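Local coordinates for protein putative glutathione S-transferase (Sinorhizobium meliloti, PDB 4MDC) that probably catalyses the conjugation of glutathione to electrophilic compounds, working as a homodimeric glutathione transferase, at residues K127-D131 with V132-L136; P135-E139 with R140-L144; S165-R168 with Q169-Y173. All coordinates share one frame; numbering follows the deposited sequence. Where two conformers were deposited one is given.

Interaction 1 of 3, residues K127-D131 with V132-L136; sequences KMEAD and VTRPL
A wide pi-type turn followed by a proline kink in the long helix 111-145 brings Met128 (selenomethionine) against Val132 and Thr133. The carbonyl Met128 O is gripped twice, by Val132 N at 2.9 Å and by Thr133 N at 3.1 Å, so the helix passes here from i+4 to i+5 bonding. The wider pattern continues in the bond from Arg134 N to Glu129 O (2.8 Å). Pro135 suits the next position because it has no N-H to give; its CD and CG pack on the carbonyl oxygens Glu129 O and Ala130 O, and the helix bends. This helix is part of the all-helical C-terminal domain of the glutathione transferase fold, and Met128, Val132 and Thr133 turn their side chains to helix 191-205. On the flank toward Pro33, Glu129 holds CG anti to its own N (chi1 178°) and then bends at chi2, which carries the carboxylate back across Thr133 and Arg134. Its OE1 comes within 3.5 Å of Thr133 CB, and one water links OE1 to Thr133 OG1. Glu129 OE2 and Arg134 NH2 are 4.6 Å apart, too far for a direct salt bridge, the carboxylate and guanidinium planes turned 60° to each other; a second water, at the guanidinium edge, joins them. Ala130 is small enough for Arg134 NH1 to lie near its CB (3.7 Å). One turn back, Lys127 NZ forms a salt bridge on the syn lone pair of Asp131 OD2 (3.2 Å), an oxygen that also takes a hydrogen bond from His170.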
ATOM      1  N   LYS B 127       5.961   4.374  -1.945  1.00 18.08           N
ATOM      2  CA  LYS B 127       7.404   4.525  -1.730  1.00 18.28           C
ATOM      3  C   LYS B 127       7.818   6.001  -1.580  1.00 17.97           C
ATOM      4  O   LYS B 127       8.413   6.383  -0.576  1.00 18.60           O
ATOM      5  CB  LYS B 127       8.217   3.846  -2.803  1.00 18.30           C
ATOM      6  CG  LYS B 127       9.712   3.869  -2.479  1.00 19.28           C
ATOM      7  CD  LYS B 127      10.545   3.063  -3.440  1.00 20.41           C
ATOM      8  CE  LYS B 127      12.013   3.304  -3.339  1.00 22.09           C
ATOM      9  NZ  LYS B 127      12.564   3.262  -1.972  1.00 23.06           N
HETATM   10  N   MSE B 128       7.551   6.826  -2.590  1.00 17.51           N
HETATM   11  CA  MSE B 128       7.891   8.251  -2.525  1.00 18.01           C
HETATM   12  C   MSE B 128       7.176   8.901  -1.352  1.00 17.82           C
HETATM   13  O   MSE B 128       7.692   9.843  -0.715  1.00 17.69           O
HETATM   14  CB  MSE B 128       7.564   9.010  -3.807  1.00 18.08           C
HETATM   15  CG  MSE B 128       8.261  10.392  -3.827  1.00 19.45           C
HETATM   16 SE   MSE B 128       7.803  11.328  -5.502  1.00 20.83          SE
HETATM   17  CE  MSE B 128       8.886  12.927  -5.113  1.00 21.97           C
ATOM     18  N   GLU B 129       5.983   8.423  -1.054  1.00 17.49           N
ATOM     19  CA  GLU B 129       5.214   9.016   0.064  1.00 18.10           C
ATOM     20  C   GLU B 129       5.929   8.811   1.424  1.00 17.82           C
ATOM     21  O   GLU B 129       6.079   9.722   2.219  1.00 16.95           O
ATOM     22  CB  GLU B 129       3.836   8.380   0.041  1.00 18.48           C
ATOM     23  CG  GLU B 129       2.906   8.819   1.127  1.00 20.58           C
ATOM     24  CD  GLU B 129       2.270  10.197   0.853  1.00 22.62           C
ATOM     25  OE1 GLU B 129       2.524  10.806  -0.228  1.00 25.24           O
ATOM     26  OE2 GLU B 129       1.471  10.657   1.722  1.00 26.73           O
ATOM     27  N   ALA B 130       6.461   7.610   1.612  1.00 16.67           N
ATOM     28  CA  ALA B 130       7.212   7.293   2.836  1.00 17.44           C
ATOM     29  C   ALA B 130       8.580   7.926   2.875  1.00 18.40           C
ATOM     30  O   ALA B 130       9.008   8.438   3.945  1.00 19.75           O
ATOM     31  CB  ALA B 130       7.363   5.781   3.016  1.00 17.07           C
ATOM     32  N   ASP B 131       9.252   7.952   1.723  1.00 17.68           N
ATOM     33  CA  ASP B 131      10.648   8.410   1.655  1.00 18.88           C
ATOM     34  C   ASP B 131      10.703   9.922   1.748  1.00 18.95           C
ATOM     35  O   ASP B 131      11.636  10.488   2.264  1.00 20.89           O
ATOM     36  CB  ASP B 131      11.292   8.085   0.302  1.00 18.59           C
ATOM     37  CG  ASP B 131      11.644   6.621   0.137  1.00 20.34           C
ATOM     38  OD1 ASP B 131      11.566   5.886   1.138  1.00 21.41           O
ATOM     39  OD2 ASP B 131      11.982   6.250  -1.011  1.00 20.08           O
ATOM     40  N   VAL B 132       9.679  10.570   1.225  1.00 17.83           N
ATOM     41  CA  VAL B 132       9.699  12.041   1.060  1.00 17.52           C
ATOM     42  C   VAL B 132       8.420  12.760   1.556  1.00 18.90           C
ATOM     43  O   VAL B 132       8.463  13.577   2.491  1.00 18.29           O
ATOM     44  CB  VAL B 132       9.866  12.433  -0.414  1.00 18.18           C
ATOM     45  CG1 VAL B 132       9.839  13.977  -0.574  1.00 18.30           C
ATOM     46  CG2 VAL B 132      11.163  11.904  -0.996  1.00 18.81           C
ATOM     47  N   THR B 133       7.282  12.473   0.928  1.00 18.84           N
ATOM     48  CA  THR B 133       6.193  13.424   0.955  1.00 19.69           C
ATOM     49  C   THR B 133       5.496  13.476   2.290  1.00 20.55           C
ATOM     50  O   THR B 133       5.220  14.564   2.837  1.00 18.45           O
ATOM     51  CB  THR B 133       5.200  13.117  -0.182  1.00 21.23           C
ATOM     52  OG1 THR B 133       5.907  12.812  -1.398  1.00 22.92           O
ATOM     53  CG2 THR B 133       4.370  14.345  -0.470  1.00 21.16           C
ATOM     54  N   ARG B 134       5.159  12.325   2.851  1.00 20.08           N
ATOM     55  CA  ARG B 134       4.478  12.319   4.158  1.00 22.02           C
ATOM     56  C   ARG B 134       5.284  13.008   5.302  1.00 23.62           C
ATOM     57  O   ARG B 134       4.765  13.942   5.966  1.00 23.25           O
ATOM     58  CB  ARG B 134       4.078  10.883   4.549  1.00 24.54           C
ATOM     59  CG  ARG B 134       3.511  10.794   5.951  1.00 29.26           C
ATOM     60  CD  ARG B 134       2.854   9.457   6.254  1.00 34.21           C
ATOM     61  NE  ARG B 134       3.790   8.313   6.247  1.00 38.18           N
ATOM     62  CZ  ARG B 134       3.822   7.300   5.357  1.00 40.74           C
ATOM     63  NH1 ARG B 134       4.729   6.345   5.526  1.00 42.08           N
ATOM     64  NH2 ARG B 134       3.013   7.234   4.302  1.00 37.94           N
ATOM     65  N   PRO B 135       6.557  12.629   5.499  1.00 23.55           N
ATOM     66  CA  PRO B 135       7.291  13.355   6.546  1.00 24.93           C
ATOM     67  C   PRO B 135       7.511  14.867   6.284  1.00 23.30           C
ATOM     68  O   PRO B 135       7.487  15.682   7.212  1.00 24.50           O
ATOM     69  CB  PRO B 135       8.641  12.628   6.627  1.00 26.33           C
ATOM     70  CG  PRO B 135       8.721  11.720   5.426  1.00 26.40           C
ATOM     71  CD  PRO B 135       7.313  11.470   4.946  1.00 24.42           C
ATOM     72  N   LEU B 136       7.685  15.234   5.027  0.50 22.19           N
ATOM     73  CA  LEU B 136       7.925  16.626   4.685  0.50 22.30           C
ATOM     74  C   LEU B 136       6.680  17.461   4.909  0.50 22.81           C
ATOM     75  O   LEU B 136       6.738  18.568   5.498  0.50 23.15           O
ATOM     76  CB  LEU B 136       8.356  16.715   3.236  0.50 21.38           C
ATOM     77  CG  LEU B 136       8.920  18.055   2.818  0.50 20.61           C
ATOM     78  CD1 LEU B 136      10.050  17.819   1.863  0.50 19.81           C
ATOM     79  CD2 LEU B 136       7.810  18.874   2.158  0.50 20.02           C
TER
HETATM   80  O   HOH W   1       4.131  10.818  -2.502  1.00 20.61           O
HETATM   81  O   HOH W   2       0.607   9.123   3.635  1.00 32.82           O

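Interaction 2 of 3, residues P135-E139 with R140-L144; sequences PLVRE and RIFKL
Glu139 and Lys143 both set CG anti to the carbonyl carbon (chi1 -67° and -83°) and both bend at chi2, which lays the two chains side by side and brings their charged ends together. In a salt bridge one helical turn along, Lys143 NZ donates to the syn lone pair of Glu139 OE1 at 2.8 Å, with Glu139 OE2 farther from NZ at 3.4 Å. The same OE1 accepts from the backbone N of Asp156, so this buried carboxylate has two donors on one oxygen, which would favour its charged form. An alanine in place of Lys143 would probably leave the buried Glu139 carboxylate without the positive charge that pairs with it. The backbone makes a wider pi-type turn here: Val137 O takes both Ile141 N (2.7 Å) and Phe142 N (3.2 Å), and Lys143 N follows with a bond to Arg138 O. That turn places Val137 against Phe142 five residues on. A branched residue suits the site, since its CG1 sits over one face of the ring, offset toward the rim, in a CH-pi contact 4.0 Å from the centroid; Val137 CG1 also lies 4.1 Å from Ile141 CB. On another flank the Arg140 guanidinium goes on to Glu208 and Leu206 O. Around this end of helix 111-145, helix 157-165 packs on Glu139 through Ile159, His29, which follows strand 25-28, meets the Phe142 ring edge-to-face, and Trp57 meets it at about 45°.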
ATOM      1  N   PRO B 135       6.557  12.629   5.499  1.00 23.55           N
ATOM      2  CA  PRO B 135       7.291  13.355   6.546  1.00 24.93           C
ATOM      3  C   PRO B 135       7.511  14.867   6.284  1.00 23.30           C
ATOM      4  O   PRO B 135       7.487  15.682   7.212  1.00 24.50           O
ATOM      5  CB  PRO B 135       8.641  12.628   6.627  1.00 26.33           C
ATOM      6  CG  PRO B 135       8.721  11.720   5.426  1.00 26.40           C
ATOM      7  CD  PRO B 135       7.313  11.470   4.946  1.00 24.42           C
ATOM      8  N   LEU B 136       7.685  15.234   5.027  0.50 22.19           N
ATOM      9  CA  LEU B 136       7.925  16.626   4.685  0.50 22.30           C
ATOM     10  C   LEU B 136       6.680  17.461   4.909  0.50 22.81           C
ATOM     11  O   LEU B 136       6.738  18.568   5.498  0.50 23.15           O
ATOM     12  CB  LEU B 136       8.356  16.715   3.236  0.50 21.38           C
ATOM     13  CG  LEU B 136       8.920  18.055   2.818  0.50 20.61           C
ATOM     14  CD1 LEU B 136      10.050  17.819   1.863  0.50 19.81           C
ATOM     15  CD2 LEU B 136       7.810  18.874   2.158  0.50 20.02           C
ATOM     16  N   VAL B 137       5.542  16.944   4.454  1.00 22.18           N
ATOM     17  CA  VAL B 137       4.244  17.642   4.674  1.00 23.66           C
ATOM     18  C   VAL B 137       3.977  17.789   6.193  1.00 24.34           C
ATOM     19  O   VAL B 137       3.474  18.814   6.691  1.00 23.82           O
ATOM     20  CB  VAL B 137       3.118  16.892   3.931  1.00 22.58           C
ATOM     21  CG1 VAL B 137       1.750  17.334   4.413  1.00 24.59           C
ATOM     22  CG2 VAL B 137       3.242  17.099   2.423  1.00 21.87           C
ATOM     23  N   ARG B 138       4.254  16.741   6.937  1.00 23.49           N
ATOM     24  CA  ARG B 138       3.987  16.796   8.375  1.00 26.39           C
ATOM     25  C   ARG B 138       4.806  17.895   9.033  1.00 28.75           C
ATOM     26  O   ARG B 138       4.281  18.680   9.836  1.00 29.64           O
ATOM     27  CB  ARG B 138       4.307  15.463   9.030  1.00 27.27           C
ATOM     28  CG  ARG B 138       4.035  15.454  10.533  1.00 30.37           C
ATOM     29  CD  ARG B 138       4.328  14.119  11.183  1.00 31.43           C
ATOM     30  NE  ARG B 138       4.298  14.261  12.628  1.00 37.67           N
ATOM     31  CZ  ARG B 138       3.213  14.208  13.392  1.00 39.28           C
ATOM     32  NH1 ARG B 138       2.021  13.982  12.868  1.00 39.50           N
ATOM     33  NH2 ARG B 138       3.336  14.353  14.714  1.00 43.30           N
ATOM     34  N   GLU B 139       6.070  17.992   8.688  1.00 27.65           N
ATOM     35  CA  GLU B 139       6.924  19.009   9.275  1.00 31.71           C
ATOM     36  C   GLU B 139       6.578  20.434   8.812  1.00 31.96           C
ATOM     37  O   GLU B 139       6.537  21.351   9.631  1.00 34.18           O
ATOM     38  CB  GLU B 139       8.380  18.748   8.973  1.00 31.07           C
ATOM     39  CG  GLU B 139       8.936  17.500   9.639  1.00 33.26           C
ATOM     40  CD  GLU B 139       8.627  17.417  11.132  1.00 36.13           C
ATOM     41  OE1 GLU B 139       8.796  18.432  11.852  1.00 36.69           O
ATOM     42  OE2 GLU B 139       8.157  16.360  11.586  1.00 35.94           O
ATOM     43  N   ARG B 140       6.281  20.593   7.523  1.00 30.99           N
ATOM     44  CA  ARG B 140       5.989  21.920   6.952  1.00 34.33           C
ATOM     45  C   ARG B 140       4.562  22.400   7.030  1.00 35.91           C
ATOM     46  O   ARG B 140       4.309  23.593   7.027  1.00 42.56           O
ATOM     47  CB  ARG B 140       6.458  21.953   5.508  1.00 32.34           C
ATOM     48  CG  ARG B 140       7.946  21.756   5.491  1.00 34.96           C
ATOM     49  CD  ARG B 140       8.630  22.361   4.293  1.00 34.94           C
ATOM     50  NE  ARG B 140       8.241  23.767   4.126  1.00 34.62           N
ATOM     51  CZ  ARG B 140       8.154  24.408   2.959  1.00 33.47           C
ATOM     52  NH1 ARG B 140       8.518  23.829   1.838  1.00 30.75           N
ATOM     53  NH2 ARG B 140       7.725  25.659   2.923  1.00 36.87           N
ATOM     54  N   ILE B 141       3.609  21.503   7.025  1.00 37.22           N
ATOM     55  CA  ILE B 141       2.193  21.890   6.991  1.00 41.58           C
ATOM     56  C   ILE B 141       1.680  21.628   8.447  1.00 43.80           C
ATOM     57  O   ILE B 141       1.361  22.546   9.259  1.00 44.60           O
ATOM     58  CB  ILE B 141       1.421  21.108   5.859  1.00 41.91           C
ATOM     59  CG1 ILE B 141       1.989  21.395   4.431  1.00 43.82           C
ATOM     60  CG2 ILE B 141      -0.083  21.387   5.866  1.00 43.85           C
ATOM     61  CD1 ILE B 141       1.813  22.805   3.968  1.00 45.39           C
ATOM     62  N   PHE B 142       1.649  20.352   8.790  1.00 42.44           N
ATOM     63  CA  PHE B 142       0.813  19.914   9.905  1.00 43.33           C
ATOM     64  C   PHE B 142       1.312  20.359  11.282  1.00 46.70           C
ATOM     65  O   PHE B 142       0.500  20.724  12.150  1.00 49.22           O
ATOM     66  CB  PHE B 142       0.587  18.409   9.874  1.00 42.29           C
ATOM     67  CG  PHE B 142      -0.082  17.888   8.631  1.00 41.03           C
ATOM     68  CD1 PHE B 142      -0.856  18.696   7.808  1.00 42.52           C
ATOM     69  CD2 PHE B 142       0.020  16.538   8.323  1.00 41.09           C
ATOM     70  CE1 PHE B 142      -1.451  18.162   6.670  1.00 40.36           C
ATOM     71  CE2 PHE B 142      -0.585  15.997   7.202  1.00 42.06           C
ATOM     72  CZ  PHE B 142      -1.323  16.821   6.364  1.00 40.92           C
ATOM     73  N   LYS B 143       2.623  20.351  11.489  1.00 45.78           N
ATOM     74  CA  LYS B 143       3.219  20.800  12.768  1.00 48.88           C
ATOM     75  C   LYS B 143       3.045  22.297  13.079  1.00 53.20           C
ATOM     76  O   LYS B 143       3.274  22.738  14.229  1.00 54.29           O
ATOM     77  CB  LYS B 143       4.721  20.495  12.786  1.00 48.21           C
ATOM     78  CG  LYS B 143       5.123  19.066  13.186  1.00 48.57           C
ATOM     79  CD  LYS B 143       5.769  19.046  14.550  1.00 51.61           C
ATOM     80  CE  LYS B 143       6.590  17.782  14.779  1.00 51.29           C
ATOM     81  NZ  LYS B 143       8.022  18.093  14.556  1.00 51.08           N
ATOM     82  N   LEU B 144       2.682  23.076  12.062  1.00 56.25           N
ATOM     83  CA  LEU B 144       2.322  24.491  12.251  1.00 60.58           C
ATOM     84  C   LEU B 144       0.882  24.608  12.702  1.00 58.91           C
ATOM     85  O   LEU B 144       0.558  25.363  13.613  1.00 59.52           O
ATOM     86  CB  LEU B 144       2.460  25.285  10.944  1.00 66.55           C
ATOM     87  CG  LEU B 144       3.806  25.911  10.563  1.00 69.81           C
ATOM     88  CD1 LEU B 144       3.587  26.791   9.336  1.00 72.97           C
ATOM     89  CD2 LEU B 144       4.417  26.713  11.707  1.00 71.11           C
TER

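Interaction 3 of 3, residues S165-R168 with Q169-Y173; sequences SNIR and QHMKY
Regular i to i+4 bonds carry the first turns of helix 167-180, with Met171 N on Ile167 O at 3.0 Å and Lys172 N on Arg168 O at 2.8 Å, both donors lying nearly in line with the carbonyls. Just before this, water bridges Ser165 O to Gln169 N (2.9 Å to the amide), continuing the turn where the backbone has no direct bond of this kind. A second water donates to Gln169 OE1 and, more weakly, to Asn166 OD1. Ile167 and Met171 (selenomethionine) lie side by side on the buried face, Ile167 CG2 meeting Met171 CG at 3.7 Å; the flexible Met171 chain then bends twice and leads off to Ile209 and Trp211. Histidine suits its place because its ring nitrogens can bond, and His170 NE2 reaches Asp131 OD2. The edge of the same ring faces back along the chain, where His170 CD2 lies 3.2 Å from Asn166 O. Asn166 ND2 in turn binds Asp131 O. On the exposed flank Arg168, extended from CG to NE, runs alongside Lys172, whose CE lies over one guanidinium face, 3.6 Å above its plane. Their charged atoms, Arg168 NH2 and Lys172 NZ, are 4.0 Å apart. Arg168 NE forms a salt bridge with Asp213, on which the Lys172 side chain also packs, and this acid probably eases the closeness of the two like charges.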
ATOM      1  N   SER B 165      16.733  14.951   1.119  1.00 26.25           N
ATOM      2  CA  SER B 165      17.821  14.202   0.488  1.00 28.76           C
ATOM      3  C   SER B 165      17.279  13.037  -0.360  1.00 27.07           C
ATOM      4  O   SER B 165      18.002  12.523  -1.223  1.00 28.31           O
ATOM      5  CB  SER B 165      18.806  13.643   1.528  1.00 30.56           C
ATOM      6  OG  SER B 165      18.259  12.494   2.184  1.00 31.52           O
ATOM      7  N   ASN B 166      16.039  12.606  -0.115  1.00 24.32           N
ATOM      8  CA  ASN B 166      15.464  11.476  -0.874  1.00 21.25           C
ATOM      9  C   ASN B 166      14.746  11.892  -2.169  1.00 19.88           C
ATOM     10  O   ASN B 166      14.333  11.039  -2.969  1.00 19.64           O
ATOM     11  CB  ASN B 166      14.493  10.699   0.007  1.00 21.99           C
ATOM     12  CG  ASN B 166      15.202   9.870   1.077  1.00 23.76           C
ATOM     13  OD1 ASN B 166      16.324   9.465   0.900  1.00 25.59           O
ATOM     14  ND2 ASN B 166      14.549   9.668   2.208  1.00 25.38           N
ATOM     15  N   ILE B 167      14.561  13.200  -2.356  1.00 19.94           N
ATOM     16  CA  ILE B 167      13.823  13.716  -3.483  1.00 19.54           C
ATOM     17  C   ILE B 167      14.513  13.404  -4.786  1.00 18.12           C
ATOM     18  O   ILE B 167      13.855  12.981  -5.741  1.00 17.55           O
ATOM     19  CB  ILE B 167      13.582  15.212  -3.367  1.00 20.92           C
ATOM     20  CG1 ILE B 167      12.569  15.478  -2.291  1.00 22.65           C
ATOM     21  CG2 ILE B 167      13.066  15.819  -4.679  1.00 21.55           C
ATOM     22  CD1 ILE B 167      12.469  16.932  -1.912  1.00 22.84           C
ATOM     23  N   ARG B 168      15.817  13.585  -4.848  1.00 18.80           N
ATOM     24  CA  ARG B 168      16.478  13.483  -6.123  1.00 19.53           C
ATOM     25  C   ARG B 168      16.337  12.084  -6.768  1.00 20.39           C
ATOM     26  O   ARG B 168      16.104  11.971  -7.963  1.00 17.14           O
ATOM     27  CB  ARG B 168      17.926  13.862  -6.027  1.00 22.02           C
ATOM     28  CG  ARG B 168      18.535  13.947  -7.426  1.00 24.10           C
ATOM     29  CD  ARG B 168      19.936  14.476  -7.359  1.00 27.40           C
ATOM     30  NE  ARG B 168      20.382  15.095  -8.609  1.00 27.89           N
ATOM     31  CZ  ARG B 168      21.455  14.713  -9.297  1.00 31.63           C
ATOM     32  NH1 ARG B 168      22.174  13.666  -8.889  1.00 33.77           N
ATOM     33  NH2 ARG B 168      21.819  15.373 -10.412  1.00 29.96           N
ATOM     34  N   GLN B 169      16.462  11.060  -5.953  1.00 21.17           N
ATOM     35  CA  GLN B 169      16.325   9.704  -6.485  1.00 23.59           C
ATOM     36  C   GLN B 169      14.972   9.492  -7.187  1.00 20.22           C
ATOM     37  O   GLN B 169      14.910   8.900  -8.254  1.00 19.60           O
ATOM     38  CB  GLN B 169      16.482   8.707  -5.328  1.00 29.27           C
ATOM     39  CG  GLN B 169      16.088   7.287  -5.688  1.00 36.31           C
ATOM     40  CD  GLN B 169      15.712   6.353  -4.499  1.00 41.57           C
ATOM     41  OE1 GLN B 169      15.827   6.698  -3.317  1.00 42.81           O
ATOM     42  NE2 GLN B 169      15.258   5.147  -4.850  1.00 45.52           N
ATOM     43  N   HIS B 170      13.910   9.981  -6.555  1.00 18.40           N
ATOM     44  CA  HIS B 170      12.569   9.951  -7.102  1.00 17.77           C
ATOM     45  C   HIS B 170      12.361  10.766  -8.357  1.00 17.88           C
ATOM     46  O   HIS B 170      11.802  10.267  -9.306  1.00 18.27           O
ATOM     47  CB  HIS B 170      11.550  10.309  -5.995  1.00 17.89           C
ATOM     48  CG  HIS B 170      11.426   9.217  -5.005  1.00 17.82           C
ATOM     49  ND1 HIS B 170      10.805   8.039  -5.338  1.00 18.43           N
ATOM     50  CD2 HIS B 170      11.961   9.030  -3.772  1.00 17.55           C
ATOM     51  CE1 HIS B 170      10.865   7.220  -4.312  1.00 18.16           C
ATOM     52  NE2 HIS B 170      11.558   7.795  -3.355  1.00 19.43           N
HETATM   53  N   MSE B 171      12.890  11.982  -8.385  1.00 17.31           N
HETATM   54  CA  MSE B 171      12.863  12.824  -9.577  1.00 17.10           C
HETATM   55  C   MSE B 171      13.656  12.203 -10.704  1.00 16.17           C
HETATM   56  O   MSE B 171      13.268  12.300 -11.864  1.00 15.32           O
HETATM   57  CB  MSE B 171      13.390  14.235  -9.262  1.00 18.32           C
HETATM   58  CG  MSE B 171      12.522  14.940  -8.252  1.00 19.02           C
HETATM   59 SE   MSE B 171      10.606  15.100  -8.705  1.00 21.56          SE
HETATM   60  CE  MSE B 171      10.943  16.051 -10.455  1.00 22.16           C
ATOM     61  N   LYS B 172      14.796  11.590 -10.399  1.00 16.64           N
ATOM     62  CA  LYS B 172      15.613  10.955 -11.406  1.00 17.57           C
ATOM     63  C   LYS B 172      14.922   9.699 -11.991  1.00 17.24           C
ATOM     64  O   LYS B 172      15.025   9.436 -13.187  1.00 17.54           O
ATOM     65  CB  LYS B 172      16.997  10.628 -10.892  1.00 18.43           C
ATOM     66  CG  LYS B 172      17.850  11.892 -10.753  1.00 18.98           C
ATOM     67  CD  LYS B 172      18.435  12.258 -12.116  1.00 19.52           C
ATOM     68  CE  LYS B 172      19.032  13.645 -12.124  1.00 19.42           C
ATOM     69  NZ  LYS B 172      19.578  13.994 -13.454  1.00 19.34           N
ATOM     70  N   TYR B 173      14.178   8.999 -11.158  1.00 16.81           N
ATOM     71  CA  TYR B 173      13.455   7.797 -11.632  1.00 17.12           C
ATOM     72  C   TYR B 173      12.353   8.259 -12.557  1.00 16.99           C
ATOM     73  O   TYR B 173      12.132   7.727 -13.640  1.00 15.90           O
ATOM     74  CB  TYR B 173      12.882   6.996 -10.468  1.00 17.52           C
ATOM     75  CG  TYR B 173      12.246   5.666 -10.912  1.00 17.89           C
ATOM     76  CD1 TYR B 173      12.931   4.808 -11.747  1.00 19.56           C
ATOM     77  CD2 TYR B 173      10.979   5.315 -10.511  1.00 17.35           C
ATOM     78  CE1 TYR B 173      12.373   3.561 -12.124  1.00 19.98           C
ATOM     79  CE2 TYR B 173      10.439   4.092 -10.874  1.00 18.97           C
ATOM     80  CZ  TYR B 173      11.112   3.243 -11.676  1.00 19.31           C
ATOM     81  OH  TYR B 173      10.483   2.057 -12.050  1.00 20.96           O
TER
HETATM   82  O   HOH W   3      17.842  11.087  -3.395  1.00 21.05           O
HETATM   83  O   HOH W   4      17.421   8.483  -2.063  1.00 33.22           O

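All three contacts lie in the helical C-terminal domain. Interactions 1 and 2 follow each other on helix 111-145, their centres about 11 Å apart, and share Pro135 and Leu136. The kink at Pro135 lies between their two widened turns. Interaction 3 comes later in the chain, at the start of helix 167-180. Its centre is about 11 Å from that of interaction 1, and the two touch: Asp131 is probably hydrogen-bonded to His170 and Asn166, and Val132 packs on Ile167. The centres of interactions 2 and 3 are about 19 Å apart, and the two do not touch. The middle of the long helix is thus tied directly to helix 167-180, while its later turns reach His29, just after strand 25-28, and helix 157-165.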